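Local coordinates for Emp47p (form2) (Saccharomyces cerevisiae, PDB 2A6Z), which serves as a calcium-independent, lectin-type cargo receptor, probably involved in glycoprotein secretion and in the exit of EMP46 from the endoplasmic reticulum, at residues S142-C146 / C180-R184; S12-L16 / I213-Q217. All blocks are in the same frame, centred on the assembly; numbering follows the deposited sequence.

Contact 1 of 2, residues S142-C146 / C180-R184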
ATOM      1  N   SER A 142     -13.811   2.383   7.504  1.00  7.90           N
ATOM      2  CA  SER A 142     -13.466   2.151   6.077  1.00  7.64           C
ATOM      3  C   SER A 142     -14.528   2.782   5.207  1.00  8.78           C
ATOM      4  O   SER A 142     -15.730   2.584   5.455  1.00  9.68           O
ATOM      5  CB  SER A 142     -13.439   0.654   5.812  1.00  7.83           C
ATOM      6  OG  SER A 142     -12.621  -0.036   6.732  1.00  7.21           O
ATOM      7  N   PHE A 143     -14.106   3.505   4.160  1.00  7.86           N
ATOM      8  CA  PHE A 143     -15.124   4.040   3.246  1.00  7.66           C
ATOM      9  C   PHE A 143     -15.542   2.992   2.243  1.00  8.06           C
ATOM     10  O   PHE A 143     -16.606   3.165   1.644  1.00  8.71           O
ATOM     11  CB  PHE A 143     -14.683   5.354   2.557  1.00  8.26           C
ATOM     12  CG  PHE A 143     -13.525   5.209   1.560  1.00  7.69           C
ATOM     13  CD1 PHE A 143     -13.824   4.904   0.229  1.00  8.83           C
ATOM     14  CD2 PHE A 143     -12.200   5.363   1.955  1.00  8.59           C
ATOM     15  CE1 PHE A 143     -12.799   4.739  -0.698  1.00  9.08           C
ATOM     16  CE2 PHE A 143     -11.169   5.208   0.999  1.00  8.94           C
ATOM     17  CZ  PHE A 143     -11.475   4.905  -0.310  1.00  8.52           C
ATOM     18  N   ALA A 144     -14.732   1.958   2.053  1.00  7.64           N
ATOM     19  CA  ALA A 144     -15.021   0.908   1.087  1.00  7.93           C
ATOM     20  C   ALA A 144     -14.152  -0.285   1.468  1.00  7.05           C
ATOM     21  O   ALA A 144     -13.124  -0.117   2.110  1.00  7.69           O
ATOM     22  CB  ALA A 144     -14.743   1.371  -0.334  1.00 10.23           C
ATOM     23  N   SER A 145     -14.571  -1.466   1.024  1.00  8.32           N
ATOM     24  CA  SER A 145     -13.799  -2.662   1.327  1.00  7.89           C
ATOM     25  C   SER A 145     -14.231  -3.805   0.463  1.00  8.21           C
ATOM     26  O   SER A 145     -15.321  -3.784  -0.145  1.00  9.72           O
ATOM     27  CB  SER A 145     -13.955  -3.026   2.814  1.00  9.14           C
ATOM     28  OG  SER A 145     -15.349  -3.390   3.055  1.00 10.89           O
ATOM     29  N   CYS A 146     -13.390  -4.840   0.424  1.00  6.59           N
ATOM     30  CA  CYS A 146     -13.778  -6.132  -0.107  1.00  5.64           C
ATOM     31  C   CYS A 146     -13.105  -7.210   0.715  1.00  5.09           C
ATOM     32  O   CYS A 146     -12.067  -6.988   1.353  1.00  6.14           O
ATOM     33  CB  CYS A 146     -13.446  -6.279  -1.600  1.00  6.56           C
ATOM     34  SG  CYS A 146     -11.675  -6.287  -1.972  1.00  7.00           S
ATOM     35  N   CYS A 180     -12.584  -4.578  -6.471  1.00  5.76           N
ATOM     36  CA  CYS A 180     -12.732  -4.641  -5.031  1.00  5.82           C
ATOM     37  C   CYS A 180     -13.738  -3.584  -4.566  1.00  5.48           C
ATOM     38  O   CYS A 180     -14.740  -3.899  -3.939  1.00  6.53           O
ATOM     39  CB  CYS A 180     -11.359  -4.459  -4.389  1.00  6.85           C
ATOM     40  SG  CYS A 180     -11.333  -4.350  -2.576  1.00  7.17           S
ATOM     41  N   PHE A 181     -13.463  -2.325  -4.973  1.00  5.07           N
ATOM     42  CA  PHE A 181     -14.415  -1.264  -4.689  1.00  5.06           C
ATOM     43  C   PHE A 181     -14.190  -0.142  -5.712  1.00  4.67           C
ATOM     44  O   PHE A 181     -13.149  -0.035  -6.318  1.00  5.01           O
ATOM     45  CB  PHE A 181     -14.323  -0.758  -3.244  1.00  6.13           C
ATOM     46  CG  PHE A 181     -13.018  -0.035  -2.849  1.00  6.47           C
ATOM     47  CD1 PHE A 181     -12.739   1.266  -3.262  1.00  7.26           C
ATOM     48  CD2 PHE A 181     -12.115  -0.668  -2.005  1.00  8.35           C
ATOM     49  CE1 PHE A 181     -11.614   1.948  -2.861  1.00  8.65           C
ATOM     50  CE2 PHE A 181     -10.930   0.030  -1.574  1.00  8.64           C
ATOM     51  CZ  PHE A 181     -10.749   1.339  -2.007  1.00  9.69           C
ATOM     52  N   GLN A 182     -15.193   0.731  -5.798  1.00  4.90           N
ATOM     53  CA  GLN A 182     -15.013   1.982  -6.552  1.00  5.27           C
ATOM     54  C   GLN A 182     -15.908   3.051  -5.966  1.00  5.02           C
ATOM     55  O   GLN A 182     -16.948   2.764  -5.355  1.00  6.01           O
ATOM     56  CB  GLN A 182     -15.291   1.804  -8.050  1.00  5.38           C
ATOM     57  CG  GLN A 182     -16.745   1.533  -8.392  1.00  6.74           C
ATOM     58  CD  GLN A 182     -16.959   1.429  -9.886  1.00  7.26           C
ATOM     59  OE1 GLN A 182     -16.312   0.634 -10.537  1.00  9.59           O
ATOM     60  NE2 GLN A 182     -17.887   2.249 -10.383  1.00  7.99           N
ATOM     61  N   THR A 183     -15.530   4.308  -6.202  1.00  5.46           N
ATOM     62  CA  THR A 183     -16.326   5.443  -5.695  1.00  6.16           C
ATOM     63  C   THR A 183     -15.970   6.686  -6.485  1.00  5.90           C
ATOM     64  O   THR A 183     -14.870   6.813  -7.028  1.00  6.24           O
ATOM     65  CB  THR A 183     -16.032   5.668  -4.198  1.00  7.29           C
ATOM     66  OG1 THR A 183     -16.918   6.716  -3.696  1.00  9.26           O
ATOM     67  CG2 THR A 183     -14.597   6.124  -3.915  1.00  8.19           C
ATOM     68  N   ARG A 184     -16.903   7.643  -6.494  1.00  6.91           N
ATOM     69  CA  ARG A 184     -16.683   8.978  -7.023  1.00  7.36           C
ATOM     70  C   ARG A 184     -16.800  10.011  -5.890  1.00  7.81           C
ATOM     71  O   ARG A 184     -16.832  11.221  -6.140  1.00  9.80           O
ATOM     72  CB  ARG A 184     -17.673   9.314  -8.150  1.00  8.00           C
ATOM     73  CG  ARG A 184     -17.330   8.506  -9.405  1.00  7.89           C
ATOM     74  CD  ARG A 184     -18.215   8.861 -10.586  1.00  9.29           C
ATOM     75  NE  ARG A 184     -17.886   8.146 -11.806  1.00  9.41           N
ATOM     76  CZ  ARG A 184     -18.406   6.964 -12.132  1.00 10.31           C
ATOM     77  NH1 ARG A 184     -19.218   6.368 -11.293  1.00 10.77           N
ATOM     78  NH2 ARG A 184     -18.071   6.354 -13.272  1.00 14.25           N
TER
HETATM   79  O   HOH W   1     -17.023  -2.496  -2.680  1.00 11.75           O

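Contact 2 of 2, residues S12-L16 / I213-Q217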
ATOM      1  N   SER A  12       8.009   4.144 -10.399  1.00  7.89           N
ATOM      2  CA  SER A  12       7.882   2.717 -10.440  1.00  7.35           C
ATOM      3  C   SER A  12       9.041   2.021  -9.734  1.00  7.35           C
ATOM      4  O   SER A  12      10.111   2.576  -9.542  1.00  8.39           O
ATOM      5  CB  SER A  12       7.727   2.164 -11.870  1.00  8.27           C
ATOM      6  OG  SER A  12       6.569   2.697 -12.482  1.00  8.29           O
ATOM      7  N   LEU A  13       8.775   0.777  -9.362  1.00  7.83           N
ATOM      8  CA  LEU A  13       9.707  -0.158  -8.741  1.00  8.53           C
ATOM      9  C   LEU A  13       9.767  -1.362  -9.672  1.00  8.19           C
ATOM     10  O   LEU A  13       8.915  -2.298  -9.580  1.00  9.06           O
ATOM     11  CB  LEU A  13       9.210  -0.578  -7.358  1.00  8.57           C
ATOM     12  CG  LEU A  13      10.118  -1.522  -6.603  1.00  9.67           C
ATOM     13  CD1 LEU A  13      11.355  -0.831  -6.105  1.00 14.14           C
ATOM     14  CD2 LEU A  13       9.282  -2.138  -5.454  1.00 16.03           C
ATOM     15  N   PRO A  14      10.669  -1.407 -10.633  1.00  9.49           N
ATOM     16  CA  PRO A  14      10.737  -2.524 -11.573  1.00  9.65           C
ATOM     17  C   PRO A  14      10.896  -3.846 -10.809  1.00  9.09           C
ATOM     18  O   PRO A  14      11.487  -3.887  -9.733  1.00 10.53           O
ATOM     19  CB  PRO A  14      12.010  -2.216 -12.361  1.00 12.21           C
ATOM     20  CG  PRO A  14      12.171  -0.723 -12.309  1.00 15.00           C
ATOM     21  CD  PRO A  14      11.729  -0.376 -10.877  1.00 11.67           C
ATOM     22  N   ASP A  15      10.337  -4.880 -11.466  1.00  9.15           N
ATOM     23  CA  ASP A  15      10.344  -6.232 -10.916  1.00  9.73           C
ATOM     24  C   ASP A  15      11.680  -6.551 -10.297  1.00 10.04           C
ATOM     25  O   ASP A  15      12.741  -6.424 -10.948  1.00 10.69           O
ATOM     26  CB  ASP A  15      10.040  -7.215 -12.021  1.00 10.68           C
ATOM     27  CG  ASP A  15       9.806  -8.620 -11.540  1.00 13.37           C
ATOM     28  OD1 ASP A  15       9.295  -9.366 -12.383  1.00 27.03           O
ATOM     29  OD2 ASP A  15      10.206  -9.031 -10.450  1.00 12.48           O
ATOM     30  N   LEU A  16      11.695  -6.899  -9.005  1.00 10.23           N
ATOM     31  CA  LEU A  16      12.913  -7.072  -8.216  1.00 10.20           C
ATOM     32  C   LEU A  16      13.570  -8.425  -8.436  1.00 11.28           C
ATOM     33  O   LEU A  16      14.606  -8.694  -7.780  1.00 12.53           O
ATOM     34  CB  LEU A  16      12.585  -6.845  -6.719  1.00 10.45           C
ATOM     35  CG  LEU A  16      12.126  -5.424  -6.353  1.00  9.77           C
ATOM     36  CD1 LEU A  16      11.493  -5.509  -4.996  1.00 12.75           C
ATOM     37  CD2 LEU A  16      13.335  -4.500  -6.420  1.00 13.23           C
ATOM     38  N   ILE A 213       7.313  -7.367  -1.118  1.00  7.11           N
ATOM     39  CA  ILE A 213       7.035  -6.591  -2.334  1.00  6.89           C
ATOM     40  C   ILE A 213       7.847  -7.117  -3.491  1.00  7.57           C
ATOM     41  O   ILE A 213       9.083  -7.274  -3.396  1.00  8.88           O
ATOM     42  CB  ILE A 213       7.313  -5.112  -2.120  1.00  7.67           C
ATOM     43  CG1 ILE A 213       6.660  -4.553  -0.863  1.00  8.78           C
ATOM     44  CG2 ILE A 213       6.997  -4.310  -3.377  1.00  9.16           C
ATOM     45  CD1 ILE A 213       5.117  -4.616  -0.944  1.00  9.38           C
ATOM     46  N   PHE A 214       7.201  -7.464  -4.606  1.00  7.32           N
ATOM     47  CA  PHE A 214       7.905  -7.903  -5.814  1.00  7.36           C
ATOM     48  C   PHE A 214       8.114  -6.764  -6.828  1.00  8.04           C
ATOM     49  O   PHE A 214       9.098  -6.792  -7.589  1.00  9.03           O
ATOM     50  CB  PHE A 214       7.111  -9.001  -6.484  1.00  8.50           C
ATOM     51  CG  PHE A 214       7.138 -10.374  -5.908  1.00  8.35           C
ATOM     52  CD1 PHE A 214       6.742 -11.477  -6.682  1.00  9.52           C
ATOM     53  CD2 PHE A 214       7.580 -10.642  -4.612  1.00 10.61           C
ATOM     54  CE1 PHE A 214       6.768 -12.773  -6.213  1.00 10.58           C
ATOM     55  CE2 PHE A 214       7.620 -11.956  -4.139  1.00 10.82           C
ATOM     56  CZ  PHE A 214       7.250 -13.003  -4.920  1.00 11.00           C
ATOM     57  N   LYS A 215       7.150  -5.845  -6.946  1.00  7.67           N
ATOM     58  CA  LYS A 215       7.109  -4.912  -8.081  1.00  7.68           C
ATOM     59  C   LYS A 215       6.100  -3.850  -7.758  1.00  7.03           C
ATOM     60  O   LYS A 215       5.074  -4.150  -7.067  1.00  7.59           O
ATOM     61  CB  LYS A 215       6.662  -5.687  -9.337  1.00  9.57           C
ATOM     62  CG  LYS A 215       6.640  -4.912 -10.645  1.00 10.01           C
ATOM     63  CD  LYS A 215       6.358  -5.787 -11.824  1.00 12.76           C
ATOM     64  CE  LYS A 215       4.981  -6.374 -11.910  1.00 19.73           C
ATOM     65  NZ  LYS A 215       4.794  -6.965 -13.261  1.00 27.03           N
ATOM     66  N   MET A 216       6.285  -2.659  -8.298  1.00  7.32           N
ATOM     67  CA  MET A 216       5.236  -1.648  -8.287  1.00  7.24           C
ATOM     68  C   MET A 216       5.360  -0.898  -9.606  1.00  7.61           C
ATOM     69  O   MET A 216       6.451  -0.536 -10.017  1.00  7.92           O
ATOM     70  CB  MET A 216       5.384  -0.700  -7.079  1.00  7.92           C
ATOM     71  CG  MET A 216       4.317   0.390  -6.916  0.54  7.71           C
ATOM     72  SD  MET A 216       4.994   1.827  -7.803  0.54  6.59           S
ATOM     73  CE  MET A 216       3.626   2.981  -7.637  0.54  9.74           C
ATOM     74  N   GLN A 217       4.233  -0.670 -10.265  1.00  7.41           N
ATOM     75  CA  GLN A 217       4.241   0.074 -11.490  1.00  8.65           C
ATOM     76  C   GLN A 217       3.281   1.240 -11.369  1.00  8.69           C
ATOM     77  O   GLN A 217       2.138   1.096 -10.911  1.00 11.22           O
ATOM     78  CB  GLN A 217       3.885  -0.796 -12.692  1.00 10.91           C
ATOM     79  CG  GLN A 217       5.091  -1.739 -12.865  1.00 12.77           C
ATOM     80  CD  GLN A 217       4.989  -2.483 -14.181  1.00 15.34           C
ATOM     81  OE1 GLN A 217       5.879  -2.354 -15.039  1.00 18.65           O
ATOM     82  NE2 GLN A 217       3.912  -3.250 -14.338  1.00 14.20           N
TER
HETATM   83  O   HOH W   2       7.174  -8.684 -13.860  1.00 23.19           O

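Contact 1 of 2, residues S142-C146 / C180-R184
C146 and C180 are joined covalently, SG to SG at 2.1 Å, in a left-handed disulfide with chi3 at -98°. The C180 sulfur lies anti to its own backbone N (chi1 175°), which swings it across to the C146 side chain. The methyl CB of A144 sits over one face of the F181 ring in a CH-pi contact, 3.6 Å from the ring centroid and closest to CG at 3.4 Å. The F143 ring meets the far end of F181 obliquely, CE1 to CE1 at 3.7 Å, their planes turned 79° apart; T183 CG2 reaches the same F143 CE1 at 3.9 Å, while T183 OG1 turns to K185 N. In this legume-lectin-like beta sandwich, 144-147 and 178-183 are outermost strands of different sheets, so the disulfide clamps the two sheets together along one flank. C180 and F181 both face V173 in a classic beta bulge, and F181 also packs on L110 and L122 of the other sheet. Polar contact between the antiparallel backbones passes through a water that lies 3.0 Å from C180 O and is a longer, weak partner of S145 O, with more acceptors in reach than it has protons to give.

Contact 2 of 2, residues S12-L16 / I213-Q217
The D15 carboxylate, the flat group beside K215, is held at both oxygens: OD1 accepts from a water, and OD2 from I17 N. The aliphatic part of K215 runs alongside D15, CD to CB at 4.0 Å, and the bend of its chain at chi3 (68°) carries NZ to the water on D15 OD1. The opposite charges thus stop short of direct contact and share that water, which accepts from K215 NZ at 3.0 Å. Next to this pair the N-terminal loop joins strand 210-220 of the beta sandwich through a single antiparallel bridge, the hydrogen-bonded pair L13-M216. M216 N donates to L13 O at 2.9 Å, and L13 N in return to M216 O at 2.7 Å. A third backbone bond, L16 N to F214 O at 3.0 Å, holds the loop beyond D15. On its other side the strand has T68 facing both F214 and K215, a classic beta bulge. On the inner side L13 packs on aliphatic neighbours. Its CB rests against M216 CB at 3.8 Å, while L13 CG, anti to the backbone N (chi1 -178°), carries CD2 to I213 CG2, also 3.8 Å away; W26 touches both L13 and M216, and P23 both L13 and L16. S12 flanks the other end: its CB lies against M216 O, OG bonds to S8 O and F218 N, and its carbonyl oxygen accepts from W26 NE1 and N25 ND2. At the L16 end the methyl CD1 of L16 lies against the carbonyl oxygen of I213, 3.4 Å from CD1 to O.

In the fold
Contact 1 is a surface contact and contact 2 is partly buried; their centres are about 24 Å apart with the middle of the chain between them, and 142-184 falls within the span from 12 to 217. Both reach the same sheet: 180-184 on its outermost strand 178-183, 213-217 on the inner strand 210-220. Their chemistry follows their place. Contact 1 joins edge strands of two different sheets through a covalent link, aromatic side chains and a bridging water. Contact 2 instead adds an irregular N-terminal segment to one strand, held mainly by direct backbone hydrogen bonds over aliphatic packing.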